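Local coordinates for Lmo0547 protein (Listeria monocytogenes, PDB 4R9N) that probably acts as a carbohydrate-responsive transcriptional regulator of the SorC family, this fragment being its putative sugar-binding domain, at residues Arg48-Val52 with His75-Thr79; Lys53-Trp59 with Leu78-Ile84; Val145-Gly151 with Ile215-Leu221; Glu19-Thr25 with Val242-Arg248. All coordinates share one frame; numbering follows the deposited sequence. Where two conformers were deposited one is given.

Contact 1 of 4, residues Arg48-Val52 with His75-Thr79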
# COMPACT_ATOMS: atom_id res chain seq x y z
N ARG A 48 -0.76 16.91 -1.12
CA ARG A 48 0.38 16.41 -1.81
C ARG A 48 -0.02 15.95 -3.21
O ARG A 48 0.70 16.22 -4.24
CB ARG A 48 0.90 15.22 -1.01
CG ARG A 48 2.29 14.82 -1.26
CD ARG A 48 2.67 13.71 -0.30
NE ARG A 48 3.51 14.16 0.78
CZ ARG A 48 4.83 14.30 0.69
NH1 ARG A 48 5.44 14.07 -0.48
NH2 ARG A 48 5.52 14.68 1.76
N ILE A 49 -1.14 15.24 -3.27
CA ILE A 49 -1.61 14.69 -4.56
C ILE A 49 -1.90 15.82 -5.55
O ILE A 49 -1.72 15.63 -6.79
CB ILE A 49 -2.87 13.80 -4.36
CG1 ILE A 49 -2.45 12.50 -3.69
CG2 ILE A 49 -3.63 13.52 -5.65
CD1 ILE A 49 -3.58 11.75 -2.94
N ALA A 50 -2.39 16.96 -5.03
CA ALA A 50 -2.63 18.16 -5.89
C ALA A 50 -1.44 18.54 -6.71
O ALA A 50 -1.59 19.11 -7.78
CB ALA A 50 -3.11 19.37 -5.08
N LYS A 51 -0.27 18.27 -6.19
CA LYS A 51 0.99 18.62 -6.84
C LYS A 51 1.56 17.62 -7.85
O LYS A 51 2.57 17.95 -8.52
CB LYS A 51 2.05 18.92 -5.77
CG LYS A 51 1.71 20.18 -4.96
CD LYS A 51 2.54 20.28 -3.69
CE LYS A 51 3.43 21.52 -3.66
NZ LYS A 51 4.48 21.44 -2.60
N VAL A 52 1.04 16.39 -7.96
CA VAL A 52 1.73 15.38 -8.81
C VAL A 52 0.92 15.18 -10.08
O VAL A 52 -0.22 15.59 -10.15
CB VAL A 52 1.92 14.03 -8.13
CG1 VAL A 52 2.64 14.18 -6.79
CG2 VAL A 52 0.56 13.35 -7.83
N HIS A 75 -8.93 17.59 -10.05
CA HIS A 75 -7.51 17.59 -10.49
C HIS A 75 -7.51 16.93 -11.85
O HIS A 75 -7.07 15.78 -12.04
CB HIS A 75 -6.65 16.83 -9.48
CG HIS A 75 -5.16 16.87 -9.71
ND1 HIS A 75 -4.55 17.45 -10.81
CD2 HIS A 75 -4.15 16.38 -8.95
CE1 HIS A 75 -3.24 17.29 -10.74
NE2 HIS A 75 -2.97 16.64 -9.61
N LYS A 76 -8.08 17.63 -12.81
CA LYS A 76 -8.42 16.95 -14.08
C LYS A 76 -7.22 16.41 -14.88
O LYS A 76 -7.36 15.42 -15.62
CB LYS A 76 -9.30 17.85 -14.95
CG LYS A 76 -8.53 19.04 -15.48
CD LYS A 76 -9.29 19.82 -16.56
CE LYS A 76 -8.29 20.47 -17.51
NZ LYS A 76 -7.23 21.23 -16.78
N ASP A 77 -6.03 16.98 -14.69
CA ASP A 77 -4.84 16.49 -15.37
C ASP A 77 -4.14 15.25 -14.72
O ASP A 77 -3.21 14.75 -15.27
CB ASP A 77 -3.80 17.61 -15.60
CG ASP A 77 -4.34 18.75 -16.52
OD1 ASP A 77 -5.25 18.53 -17.35
OD2 ASP A 77 -3.83 19.88 -16.41
N LEU A 78 -4.59 14.80 -13.56
CA LEU A 78 -3.97 13.67 -12.91
C LEU A 78 -4.24 12.39 -13.67
O LEU A 78 -5.31 12.26 -14.25
CB LEU A 78 -4.55 13.52 -11.49
CG LEU A 78 -3.94 12.42 -10.59
CD1 LEU A 78 -2.49 12.66 -10.25
CD2 LEU A 78 -4.67 12.36 -9.25
N THR A 79 -3.30 11.44 -13.70
CA THR A 79 -3.61 10.06 -14.09
C THR A 79 -3.36 9.13 -12.92
O THR A 79 -2.28 9.16 -12.35
CB THR A 79 -2.77 9.64 -15.31
OG1 THR A 79 -3.08 10.57 -16.36
CG2 THR A 79 -3.11 8.26 -15.80

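Contact 2 of 4, residues Lys53-Trp59 with Leu78-Ile84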
# COMPACT_ATOMS: atom_id res chain seq x y z
N LYS A 53 1.56 14.58 -11.08
CA LYS A 53 0.93 14.33 -12.39
C LYS A 53 0.34 12.92 -12.47
O LYS A 53 -0.60 12.68 -13.24
CB LYS A 53 1.99 14.36 -13.52
CG LYS A 53 2.81 15.62 -13.61
CD LYS A 53 4.00 15.52 -14.61
CE LYS A 53 5.03 14.42 -14.34
NZ LYS A 53 5.86 14.53 -13.10
N THR A 54 0.95 12.00 -11.71
CA THR A 54 0.61 10.60 -11.75
C THR A 54 0.65 10.00 -10.33
O THR A 54 1.59 10.28 -9.51
CB THR A 54 1.54 9.81 -12.66
OG1 THR A 54 2.91 9.99 -12.22
CG2 THR A 54 1.42 10.17 -14.19
N LEU A 55 -0.33 9.16 -10.05
CA LEU A 55 -0.53 8.61 -8.70
C LEU A 55 -0.84 7.08 -8.85
O LEU A 55 -1.77 6.72 -9.58
CB LEU A 55 -1.67 9.29 -8.00
CG LEU A 55 -2.20 8.67 -6.69
CD1 LEU A 55 -1.11 8.86 -5.66
CD2 LEU A 55 -3.44 9.40 -6.25
N GLY A 56 -0.03 6.25 -8.22
CA GLY A 56 -0.24 4.79 -8.17
C GLY A 56 -0.93 4.43 -6.85
O GLY A 56 -0.62 5.00 -5.78
N ILE A 57 -1.89 3.53 -6.92
CA ILE A 57 -2.67 3.08 -5.79
C ILE A 57 -2.59 1.56 -5.71
O ILE A 57 -2.73 0.85 -6.72
CB ILE A 57 -4.13 3.52 -5.95
CG1 ILE A 57 -4.24 5.02 -6.16
CG2 ILE A 57 -5.04 3.09 -4.79
CD1 ILE A 57 -3.96 5.92 -5.01
N SER A 58 -2.41 1.06 -4.50
CA SER A 58 -2.51 -0.36 -4.24
C SER A 58 -3.94 -0.79 -3.93
O SER A 58 -4.89 -0.30 -4.54
CB SER A 58 -1.48 -0.76 -3.18
OG SER A 58 -1.32 -2.16 -3.10
N TRP A 59 -4.12 -1.71 -2.99
CA TRP A 59 -5.41 -2.24 -2.66
C TRP A 59 -5.59 -2.42 -1.14
O TRP A 59 -4.66 -2.21 -0.35
CB TRP A 59 -5.50 -3.61 -3.37
CG TRP A 59 -4.89 -4.66 -2.57
CD1 TRP A 59 -3.54 -4.90 -2.39
CD2 TRP A 59 -5.59 -5.62 -1.79
NE1 TRP A 59 -3.38 -5.96 -1.50
CE2 TRP A 59 -4.63 -6.42 -1.13
CE3 TRP A 59 -6.96 -5.88 -1.55
CZ2 TRP A 59 -4.99 -7.45 -0.28
CZ3 TRP A 59 -7.31 -6.92 -0.71
CH2 TRP A 59 -6.33 -7.67 -0.06
N LEU A 78 -4.59 14.80 -13.56
CA LEU A 78 -3.97 13.67 -12.91
C LEU A 78 -4.24 12.39 -13.67
O LEU A 78 -5.31 12.26 -14.25
CB LEU A 78 -4.55 13.52 -11.49
CG LEU A 78 -3.94 12.42 -10.59
CD1 LEU A 78 -2.49 12.66 -10.25
CD2 LEU A 78 -4.67 12.36 -9.25
N THR A 79 -3.30 11.44 -13.70
CA THR A 79 -3.61 10.06 -14.09
C THR A 79 -3.36 9.13 -12.92
O THR A 79 -2.28 9.16 -12.35
CB THR A 79 -2.77 9.64 -15.31
OG1 THR A 79 -3.08 10.57 -16.36
CG2 THR A 79 -3.11 8.26 -15.80
N ILE A 80 -4.37 8.35 -12.55
CA ILE A 80 -4.31 7.35 -11.45
C ILE A 80 -4.16 5.95 -12.05
O ILE A 80 -4.91 5.59 -12.99
CB ILE A 80 -5.61 7.40 -10.62
CG1 ILE A 80 -5.85 8.81 -10.16
CG2 ILE A 80 -5.51 6.49 -9.38
CD1 ILE A 80 -7.19 8.93 -9.45
N ILE A 81 -3.20 5.20 -11.52
CA ILE A 81 -2.79 3.90 -12.05
C ILE A 81 -2.86 2.85 -10.93
O ILE A 81 -2.21 3.00 -9.88
CB ILE A 81 -1.33 3.90 -12.51
CG1 ILE A 81 -1.01 5.12 -13.38
CG2 ILE A 81 -0.94 2.58 -13.17
CD1 ILE A 81 -1.58 5.03 -14.75
N PRO A 82 -3.57 1.73 -11.17
CA PRO A 82 -3.58 0.64 -10.17
C PRO A 82 -2.24 -0.09 -10.24
O PRO A 82 -1.67 -0.26 -11.36
CB PRO A 82 -4.76 -0.26 -10.65
CG PRO A 82 -4.92 0.06 -12.05
CD PRO A 82 -4.49 1.48 -12.28
N LEU A 83 -1.71 -0.44 -9.08
CA LEU A 83 -0.40 -1.04 -9.01
C LEU A 83 -0.50 -2.59 -8.89
O LEU A 83 0.53 -3.25 -8.75
CB LEU A 83 0.38 -0.49 -7.85
CG LEU A 83 0.66 0.99 -7.97
CD1 LEU A 83 1.35 1.50 -6.72
CD2 LEU A 83 1.42 1.35 -9.20
N ILE A 84 -1.73 -3.12 -8.90
CA ILE A 84 -1.92 -4.58 -8.71
C ILE A 84 -3.22 -4.93 -9.42
O ILE A 84 -4.11 -4.10 -9.47
CB ILE A 84 -1.98 -4.98 -7.23
CG1 ILE A 84 -2.12 -6.51 -7.14
CG2 ILE A 84 -3.06 -4.28 -6.43
CD1 ILE A 84 -1.55 -7.04 -5.94
O HOH W 1 -1.07 12.79 -15.89

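Contact 3 of 4, residues Val145-Gly151 with Ile215-Leu221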
# COMPACT_ATOMS: atom_id res chain seq x y z
N VAL A 145 5.10 6.22 -11.80
CA VAL A 145 4.28 7.23 -11.12
C VAL A 145 5.13 8.12 -10.26
O VAL A 145 6.18 7.69 -9.79
CB VAL A 145 3.11 6.59 -10.28
CG1 VAL A 145 2.14 5.81 -11.21
CG2 VAL A 145 3.66 5.69 -9.20
N ASP A 146 4.67 9.34 -10.05
CA ASP A 146 5.36 10.34 -9.22
C ASP A 146 5.29 9.90 -7.75
O ASP A 146 6.19 10.17 -6.92
CB ASP A 146 4.68 11.70 -9.34
CG ASP A 146 4.94 12.43 -10.69
OD1 ASP A 146 5.86 12.11 -11.46
OD2 ASP A 146 4.12 13.32 -10.99
N MSE A 147 4.11 9.36 -7.39
CA MSE A 147 3.87 8.92 -6.01
C MSE A 147 3.02 7.72 -5.95
O MSE A 147 2.17 7.53 -6.81
CB MSE A 147 3.13 10.12 -5.36
CG MSE A 147 2.29 9.94 -4.14
SE MSE A 147 1.40 11.74 -3.84
CE MSE A 147 0.82 10.87 -2.32
N ALA A 148 3.12 6.96 -4.85
CA ALA A 148 2.29 5.74 -4.73
C ALA A 148 1.75 5.69 -3.30
O ALA A 148 2.45 6.13 -2.38
CB ALA A 148 3.10 4.51 -5.03
N ILE A 149 0.55 5.18 -3.12
CA ILE A 149 -0.04 4.99 -1.80
C ILE A 149 -0.26 3.50 -1.63
O ILE A 149 -0.94 2.86 -2.45
CB ILE A 149 -1.34 5.74 -1.65
CG1 ILE A 149 -1.04 7.23 -1.89
CG2 ILE A 149 -1.99 5.42 -0.27
CD1 ILE A 149 -2.28 8.12 -1.87
N VAL A 150 0.29 2.95 -0.54
CA VAL A 150 0.22 1.51 -0.28
C VAL A 150 -0.19 1.29 1.18
O VAL A 150 -0.03 2.17 2.04
CB VAL A 150 1.56 0.78 -0.58
CG1 VAL A 150 1.99 0.97 -2.00
CG2 VAL A 150 2.63 1.26 0.39
N GLY A 151 -0.74 0.10 1.44
CA GLY A 151 -0.91 -0.42 2.81
C GLY A 151 0.25 -1.36 3.17
O GLY A 151 0.95 -1.88 2.32
N ILE A 215 10.10 4.42 -6.90
CA ILE A 215 9.10 5.49 -7.01
C ILE A 215 9.56 6.62 -6.06
O ILE A 215 9.95 6.34 -4.95
CB ILE A 215 7.69 4.97 -6.66
CG1 ILE A 215 7.18 4.06 -7.77
CG2 ILE A 215 6.70 6.10 -6.48
CD1 ILE A 215 5.88 3.34 -7.41
N PRO A 216 9.52 7.88 -6.53
CA PRO A 216 10.10 8.97 -5.72
C PRO A 216 9.48 9.12 -4.36
O PRO A 216 10.24 9.37 -3.38
CB PRO A 216 9.87 10.22 -6.57
CG PRO A 216 9.86 9.72 -7.95
CD PRO A 216 9.25 8.34 -7.91
N THR A 217 8.15 9.01 -4.27
CA THR A 217 7.48 9.14 -2.98
C THR A 217 6.49 8.02 -2.80
O THR A 217 5.43 7.98 -3.46
CB THR A 217 6.74 10.46 -2.82
OG1 THR A 217 7.62 11.58 -3.08
CG2 THR A 217 6.09 10.58 -1.42
N VAL A 218 6.77 7.13 -1.88
CA VAL A 218 5.85 6.04 -1.56
C VAL A 218 5.29 6.36 -0.16
O VAL A 218 6.06 6.54 0.81
CB VAL A 218 6.55 4.68 -1.52
CG1 VAL A 218 5.62 3.60 -0.95
CG2 VAL A 218 7.05 4.31 -2.90
N VAL A 219 3.96 6.47 -0.09
CA VAL A 219 3.28 6.73 1.13
C VAL A 219 2.63 5.47 1.65
O VAL A 219 1.94 4.80 0.87
CB VAL A 219 2.15 7.73 0.88
CG1 VAL A 219 1.46 8.01 2.20
CG2 VAL A 219 2.71 8.98 0.27
N ALA A 220 2.88 5.12 2.90
CA ALA A 220 2.22 3.99 3.51
C ALA A 220 1.29 4.41 4.63
O ALA A 220 1.60 5.34 5.49
CB ALA A 220 3.25 3.00 4.01
N LEU A 221 0.14 3.77 4.62
CA LEU A 221 -0.89 3.93 5.64
C LEU A 221 -0.96 2.64 6.43
O LEU A 221 -1.18 1.60 5.82
CB LEU A 221 -2.24 4.08 4.92
CG LEU A 221 -2.73 5.41 4.37
CD1 LEU A 221 -1.65 6.26 3.78
CD2 LEU A 221 -3.86 5.20 3.37
O HOH W 2 6.64 12.52 -5.66

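Contact 4 of 4, residues Glu19-Thr25 with Val242-Arg248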
# COMPACT_ATOMS: atom_id res chain seq x y z
N GLU A 19 8.76 12.29 5.43
CA GLU A 19 7.76 12.84 6.31
C GLU A 19 7.00 11.78 7.09
O GLU A 19 6.72 10.69 6.58
CB GLU A 19 6.74 13.71 5.55
CG GLU A 19 5.78 14.43 6.50
CD GLU A 19 4.73 15.30 5.83
OE1 GLU A 19 4.55 15.22 4.59
OE2 GLU A 19 4.06 16.12 6.55
N ALA A 20 6.65 12.09 8.32
CA ALA A 20 5.76 11.26 9.13
C ALA A 20 4.57 12.10 9.55
O ALA A 20 4.74 13.22 10.06
CB ALA A 20 6.51 10.64 10.31
N ILE A 21 3.36 11.62 9.26
CA ILE A 21 2.16 12.27 9.69
C ILE A 21 1.51 11.45 10.80
O ILE A 21 1.18 10.25 10.59
CB ILE A 21 1.19 12.37 8.50
CG1 ILE A 21 1.83 13.23 7.40
CG2 ILE A 21 -0.13 12.92 9.02
CD1 ILE A 21 1.35 12.86 5.99
N VAL A 22 1.46 11.99 12.00
CA VAL A 22 1.03 11.23 13.14
C VAL A 22 -0.28 11.81 13.59
O VAL A 22 -0.39 13.02 13.84
CB VAL A 22 2.01 11.26 14.35
CG1 VAL A 22 1.43 10.45 15.47
CG2 VAL A 22 3.35 10.66 13.98
N VAL A 23 -1.24 10.92 13.79
CA VAL A 23 -2.61 11.31 14.04
C VAL A 23 -2.91 11.05 15.51
O VAL A 23 -2.67 9.97 15.99
CB VAL A 23 -3.53 10.47 13.09
CG1 VAL A 23 -4.95 10.51 13.54
CG2 VAL A 23 -3.38 10.98 11.66
N ALA A 24 -3.43 12.05 16.21
CA ALA A 24 -3.69 11.94 17.63
C ALA A 24 -5.00 11.23 17.85
O ALA A 24 -6.02 11.67 17.39
CB ALA A 24 -3.73 13.31 18.30
N THR A 25 -4.95 10.11 18.55
CA THR A 25 -6.14 9.38 18.88
C THR A 25 -6.49 9.80 20.30
O THR A 25 -5.62 9.90 21.17
CB THR A 25 -5.91 7.87 18.86
OG1 THR A 25 -4.80 7.55 19.69
CG2 THR A 25 -5.62 7.36 17.44
N VAL A 242 6.97 8.23 3.27
CA VAL A 242 6.06 9.01 4.05
C VAL A 242 5.14 7.98 4.73
O VAL A 242 4.58 7.03 4.06
CB VAL A 242 5.19 9.94 3.14
CG1 VAL A 242 4.09 10.62 3.95
CG2 VAL A 242 6.06 10.95 2.36
N ILE A 243 4.99 8.11 6.01
CA ILE A 243 4.03 7.29 6.74
C ILE A 243 2.96 8.10 7.36
O ILE A 243 3.22 9.26 7.83
CB ILE A 243 4.66 6.43 7.85
CG1 ILE A 243 5.46 7.24 8.86
CG2 ILE A 243 5.52 5.33 7.26
CD1 ILE A 243 5.79 6.38 10.06
N VAL A 244 1.75 7.56 7.37
CA VAL A 244 0.62 8.13 8.05
C VAL A 244 0.19 7.05 9.03
O VAL A 244 -0.22 5.95 8.62
CB VAL A 244 -0.56 8.49 7.11
CG1 VAL A 244 -1.61 9.23 7.88
CG2 VAL A 244 -0.06 9.38 5.97
N ILE A 245 0.37 7.36 10.31
CA ILE A 245 0.05 6.44 11.40
C ILE A 245 -0.47 7.16 12.62
O ILE A 245 -0.38 8.39 12.72
CB ILE A 245 1.23 5.55 11.83
CG1 ILE A 245 2.37 6.39 12.36
CG2 ILE A 245 1.67 4.61 10.68
CD1 ILE A 245 3.47 5.50 12.98
N THR A 246 -1.00 6.38 13.54
CA THR A 246 -1.56 6.88 14.76
C THR A 246 -0.44 7.14 15.75
O THR A 246 0.66 6.62 15.63
CB THR A 246 -2.55 5.91 15.44
OG1 THR A 246 -1.91 4.69 15.76
CG2 THR A 246 -3.78 5.66 14.60
N ASP A 247 -0.72 7.93 16.74
CA ASP A 247 0.30 8.15 17.80
C ASP A 247 0.56 6.91 18.63
O ASP A 247 1.69 6.70 19.10
CB ASP A 247 -0.05 9.37 18.69
CG ASP A 247 -1.42 9.31 19.27
OD1 ASP A 247 -2.15 8.29 19.05
OD2 ASP A 247 -1.76 10.32 19.97
N ARG A 248 -0.47 6.09 18.81
CA ARG A 248 -0.32 4.79 19.48
C ARG A 248 0.67 3.86 18.72
O ARG A 248 1.54 3.23 19.34
CB ARG A 248 -1.70 4.13 19.60
CG ARG A 248 -1.88 3.15 20.75
CD ARG A 248 -3.29 3.27 21.33
NE ARG A 248 -4.32 3.30 20.29
CZ ARG A 248 -5.58 3.71 20.46
NH1 ARG A 248 -6.42 3.69 19.44
NH2 ARG A 248 -6.01 4.13 21.63

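Contact 1 of 4, residues Arg48-Val52 with His75-Thr79
His75 NE2 donates to Val52 O at 3.0 Å, the one clear hydrogen bond between the two segments. It is somewhat bent, with an angle of 138° at the hydrogen; the nitrogen meets the carbonyl oxygen almost head-on, while the oxygen sits 19° out of the imidazole plane. Ile49 O approaches the same nitrogen at 3.2 Å, at the ring edge and in its plane. The ring reaches this spot because its CG stands opposite the backbone N (chi1 -174°), which extends it over to the turn Ile49-Val52. Leu78, three residues on, covers one face of the ring, its CB 3.7 Å from the plane and over the centre. The two methyls of Leu78 divide the apolar work: its side chain crosses that of Ile49 at a slant, CD2 touching Ile49 CG2 at 3.9 Å, and lies alongside that of Val52, CD1 touching Val52 CG2 at 4.0 Å. Met107 of helix 96-107 touches Ile49, His75 and Leu78. Each segment contains a type I turn, Ile49-Val52 tied by Val52 N to Ile49 O, and His75-Leu78 by Leu78 N to His75 O. The two turns, one following helix 30-49 and one leading into strand 79-82, meet at the rim of this Rossmann-like alpha/beta sheet.

Contact 2 of 4, residues Lys53-Trp59 with Leu78-Ile84
Leu78 CD1 rests against the peptide of Lys53, 3.5 Å from Lys53 O, and continues to Leu55 CB, so that one methyl covers the start of the neighbouring strand. Along the parallel pair 54-57 and 79-82, Leu55 and Ile57 share a face of the sheet with Ile80 and Pro82, while Thr54 stands on the other face with Thr79 and Ile81. On the first face the side chains of Ile57 and Ile80 cross at a slant, Ile57 CG1 touching Ile80 CG2 at 3.8 Å. Leu83 fills the place beside Gly56: with its CG turned back beside its own backbone N (chi1 -64°), CD2 comes to 4.0 Å from Gly56 CA and CD1 to 3.7 Å from Gly56 C. Ala148 on the next strand receives the same leucine. At the far end Trp59 and Ile84 cross, Ile84 CG2 lying 4.0 Å from Trp59 CB and oblique to the indole.

The backbones are joined by five hydrogen bonds, the shortest from Ile81 N to Leu55 O at 2.8 Å. Pro82, which has no N-H to give, occupies a position whose nitrogen the ladder does not use. At the entrance, Lys53 O takes both Thr79 N, at 3.0 Å, and a water that donates to it at 2.7 Å and in turn accepts from Thr79 OG1. The polar ends of Lys53 and Thr54 turn to Asp146: Lys53 NZ forms a salt bridge with its carboxylate, and Thr54 OG1 bonds to Asp146 N. Closing the beta-alpha-beta unit 54-57, 61-69, 79-82, the ladder satisfies one side of each strand, the other bonding to strand 147-151 or to His110.

Contact 3 of 4, residues Val145-Gly151 with Ile215-Leu221
The Pro216 ring meets the carbonyl of Asp146 broadside: Asp146 O is 3.7 Å from Pro216 CB, and the ring's CG and CD lie almost equally far from it. This oxygen also takes a weak bond from Thr217 N and a water that donates to it at 2.7 Å and is itself paired with Thr217 OG1. Beside the proline, Ile215 turns inward, its CD1 resting against both Val145 CG2 (3.7 Å) and Ala148 CB (3.8 Å).

Farther along, the parallel strands 147-151 and 217-221 run in register from Ala148 with Val218 to Val150 with Ala220. Four firm bonds join them, the straightest Val219 N to Ala148 O, 2.8 Å long with an angle of 179° at the hydrogen. On the face that carries Met147, Ile149 and Val219, the selenomethionine at position 147 is fully extended and its side chain crosses that of Val219, CE touching CG2 at 3.7 Å. Ile149 CG2 reaches Leu221 CD2 on the same face, where Phe66 of helix 61-69 touches both residues. On the reverse face the side chains of Val150 and Val218 cross, Val150 CG2 touching Val218 CG1 at 4.0 Å and also meeting Ala220 CB.

These are central strands of the Rossmann-like sheet, both faces lined by aliphatic groups. Buried peptide groups are therefore satisfied by strand pairing, here and with the neighbouring strands 54-57 and 242-246, and water enters this pairing at the Asp146 end, where the strand bonds weaken.

Contact 4 of 4, residues Glu19-Thr25 with Val242-Arg248
Strands 19-23 and 242-246 pair in parallel at the border of a Rossmann-like sheet, and their side chains fit as bumps into hollows. The main bump is Ile21: its CD1 drops into the notch between Val244 CG2, 3.8 Å away, and Val242 CG1, 4.1 Å away. Ile21 and Val244 lie side by side and point the same way, while Val242 is met at a slant, so the isoleucine tip spans two valines that are neighbours on this face. Helix 30-49 roofs it, with Thr44 on Ile21 and Leu37 on Val244. On the opposite face Val22 reaches the end of strand 242-246. Its CG1, anti to the backbone N (chi1 179°), presses at 3.5 Å on Asp247 CA, just where the chain enters helix 247-253; Leu11 of helix 3-15 lies over this valine.

Beneath the packing runs a regular ladder in which Ile21 N to Ile243 O, at 2.8 Å, is nearly straight (178° at the hydrogen). The ladder carries on beyond the strand, since Asp247 N, already in the helix, still donates to Val23 O. Thr246 sits at the N-cap, its OG1 bonded to Met249 N. Its methyl CG2 meets Thr25 CG2 at 3.8 Å, filling the corner where the first segment bends away. The Asp247 carboxylate turns back over this bend toward Thr25, whose N gives OD1 a weak bond. The firm one comes from the side chain: Thr25 OG1 donates to Asp247 OD1 at 2.8 Å, using the syn lone pair of that oxygen.

In the fold
Three of the contacts are strand pairings in one parallel sheet. From the outer strand 19-23 across the sheet the order is 19-23, 242-246, 217-221, 147-151, 54-57 and 79-82, with 110-111 beyond, so contacts 4, 3 and 2 follow one another across it. Their centres lie about 16 Å (4 to 3) and about 9 Å (3 to 2) apart. Contact 1 sits at the rim, its centre about 11 Å from that of contact 2, with which it shares Leu78 and Thr79. Along the chain contact 2 closes before contact 3 opens, and contact 4 encloses all the others. A salt bridge from Arg48 to Glu19 links contacts 1 and 4. Near and distant sequence thus build a single continuous alpha/beta domain.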